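Local coordinates for protein RNA polymerase sigma factor (Bartonella quintana, PDB 5UXX) that probably acts as an extracytoplasmic-function sigma factor of the sigma-70 family, directing RNA polymerase to promoter DNA, at residues Lys43-Ala46 against Lys47-Ser50. Residues are numbered along the deposited sequence; the frame is centred on the assembly and turned at random.
Sequences KAWA and KQDS
Q48 folds back on W45 just past the C-terminal end of helix 33-46, where its side-chain NE2 both bonds W45 O and rests over the indole. Q48 NE2 donates to W45 O at 2.8 Å, with an N-H...O angle of 157°; the donor lies in the carbonyl plane on a lone pair, and the acceptor sits close to the plane of the amide. The same NE2 stands over one face of the indole, offset toward the rim and 3.5 Å from W45 CE2; the amide, its plane 75° from that of the ring, does not stack on it. The two side chains run side by side: W45 places CG anti to its backbone N, while Q48 has CG between backbone N and carbonyl carbon (chi1 68°) and extends straight beyond it.

The last helical turn closes through the backbone bond from K47 N to K43 O, 3.0 Å. K47 then leaves helical geometry, and its aliphatic chain passes close to that carbonyl, K47 CG lying 3.3 Å from K43 O. Farther on, S50 N donates to K47 O at 2.8 Å, an i to i-3 bond that ties the end of the 3-10 segment 48-50 to the residue just before it.

Within the region 2 helical domain, F8 of helix 7-26 meets both the W45 ring and Q48, L12 also touches W45, and buried A44 packs on W60, L61 and I64 of helix 57-81.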
ATOM      1  N   LYS A  43      -8.706   1.911  13.543  1.00 33.23           N
ATOM      2  CA  LYS A  43      -8.035   0.889  14.338  1.00 31.82           C
ATOM      3  C   LYS A  43      -6.738   1.419  14.940  1.00 33.11           C
ATOM      4  O   LYS A  43      -6.407   1.117  16.086  1.00 37.16           O
ATOM      5  CB  LYS A  43      -7.752  -0.354  13.494  1.00 30.86           C
ATOM      6  CG  LYS A  43      -9.001  -1.090  13.039  1.00 39.48           C
ATOM      7  CD  LYS A  43      -8.648  -2.319  12.217  1.00 46.64           C
ATOM      8  CE  LYS A  43      -9.889  -2.947  11.606  1.00 48.06           C
ATOM      9  NZ  LYS A  43     -10.854  -3.405  12.643  1.00 51.26           N
ATOM     10  N   ALA A  44      -6.009   2.211  14.161  1.00 31.24           N
ATOM     11  CA  ALA A  44      -4.741   2.769  14.613  1.00 31.17           C
ATOM     12  C   ALA A  44      -4.951   3.759  15.752  1.00 27.51           C
ATOM     13  O   ALA A  44      -4.147   3.829  16.680  1.00 26.45           O
ATOM     14  CB  ALA A  44      -4.016   3.440  13.458  1.00 24.10           C
ATOM     15  N   TRP A  45      -6.036   4.524  15.677  1.00 27.08           N
ATOM     16  CA  TRP A  45      -6.353   5.488  16.723  1.00 30.99           C
ATOM     17  C   TRP A  45      -6.675   4.782  18.035  1.00 31.85           C
ATOM     18  O   TRP A  45      -6.308   5.254  19.110  1.00 31.14           O
ATOM     19  CB  TRP A  45      -7.523   6.379  16.304  1.00 30.96           C
ATOM     20  CG  TRP A  45      -7.700   7.569  17.194  1.00 38.82           C
ATOM     21  CD1 TRP A  45      -8.439   7.632  18.340  1.00 35.76           C
ATOM     22  CD2 TRP A  45      -7.110   8.863  17.026  1.00 40.06           C
ATOM     23  NE1 TRP A  45      -8.353   8.887  18.890  1.00 41.97           N
ATOM     24  CE2 TRP A  45      -7.542   9.663  18.102  1.00 44.35           C
ATOM     25  CE3 TRP A  45      -6.260   9.425  16.067  1.00 43.01           C
ATOM     26  CZ2 TRP A  45      -7.156  10.993  18.247  1.00 48.02           C
ATOM     27  CZ3 TRP A  45      -5.878  10.747  16.213  1.00 48.40           C
ATOM     28  CH2 TRP A  45      -6.326  11.516  17.295  1.00 48.98           C
ATOM     29  N   ALA A  46      -7.368   3.653  17.942  1.00 34.00           N
ATOM     30  CA  ALA A  46      -7.728   2.886  19.125  1.00 31.76           C
ATOM     31  C   ALA A  46      -6.515   2.179  19.729  1.00 33.46           C
ATOM     32  O   ALA A  46      -6.407   2.055  20.949  1.00 32.52           O
ATOM     33  CB  ALA A  46      -8.814   1.874  18.788  1.00 33.22           C
ATOM     34  N   LYS A  47      -5.601   1.727  18.875  1.00 29.44           N
ATOM     35  CA  LYS A  47      -4.428   0.986  19.335  1.00 29.78           C
ATOM     36  C   LYS A  47      -3.180   1.856  19.447  1.00 33.15           C
ATOM     37  O   LYS A  47      -2.075   1.338  19.617  1.00 38.47           O
ATOM     38  CB  LYS A  47      -4.139  -0.179  18.386  1.00 29.62           C
ATOM     39  CG  LYS A  47      -5.299  -1.132  18.174  1.00 48.19           C
ATOM     40  CD  LYS A  47      -5.065  -2.001  16.946  1.00 47.76           C
ATOM     41  CE  LYS A  47      -4.035  -3.085  17.216  1.00 53.29           C
ATOM     42  NZ  LYS A  47      -3.490  -3.664  15.955  1.00 54.06           N
ATOM     43  N   GLN A  48      -3.356   3.171  19.356  1.00 30.44           N
ATOM     44  CA  GLN A  48      -2.233   4.106  19.325  1.00 31.30           C
ATOM     45  C   GLN A  48      -1.317   3.983  20.543  1.00 34.89           C
ATOM     46  O   GLN A  48      -0.120   4.250  20.455  1.00 35.27           O
ATOM     47  CB  GLN A  48      -2.733   5.547  19.185  1.00 32.49           C
ATOM     48  CG  GLN A  48      -3.483   6.106  20.376  1.00 31.19           C
ATOM     49  CD  GLN A  48      -3.891   7.548  20.155  1.00 37.92           C
ATOM     50  OE1 GLN A  48      -3.086   8.466  20.320  1.00 47.36           O
ATOM     51  NE2 GLN A  48      -5.143   7.756  19.762  1.00 34.58           N
ATOM     52  N   ASP A  49      -1.880   3.577  21.677  1.00 31.51           N
ATOM     53  CA  ASP A  49      -1.109   3.472  22.909  1.00 36.29           C
ATOM     54  C   ASP A  49      -0.277   2.194  22.949  1.00 34.66           C
ATOM     55  O   ASP A  49       0.545   2.011  23.847  1.00 36.85           O
ATOM     56  CB  ASP A  49      -2.035   3.526  24.126  1.00 39.46           C
ATOM     57  CG  ASP A  49      -2.715   4.871  24.282  1.00 43.72           C
ATOM     58  OD1 ASP A  49      -2.016   5.868  24.560  1.00 49.94           O
ATOM     59  OD2 ASP A  49      -3.952   4.926  24.137  1.00 39.94           O
ATOM     60  N   SER A  50      -0.493   1.311  21.981  1.00 36.64           N
ATOM     61  CA  SER A  50       0.282   0.079  21.889  0.56 38.90           C
ATOM     62  C   SER A  50       1.465   0.251  20.942  1.00 38.95           C
ATOM     63  O   SER A  50       2.251  -0.674  20.739  1.00 39.49           O
ATOM     64  CB  SER A  50      -0.598  -1.083  21.426  0.56 37.31           C
ATOM     65  OG  SER A  50      -1.054  -0.882  20.100  0.56 34.59           O
TER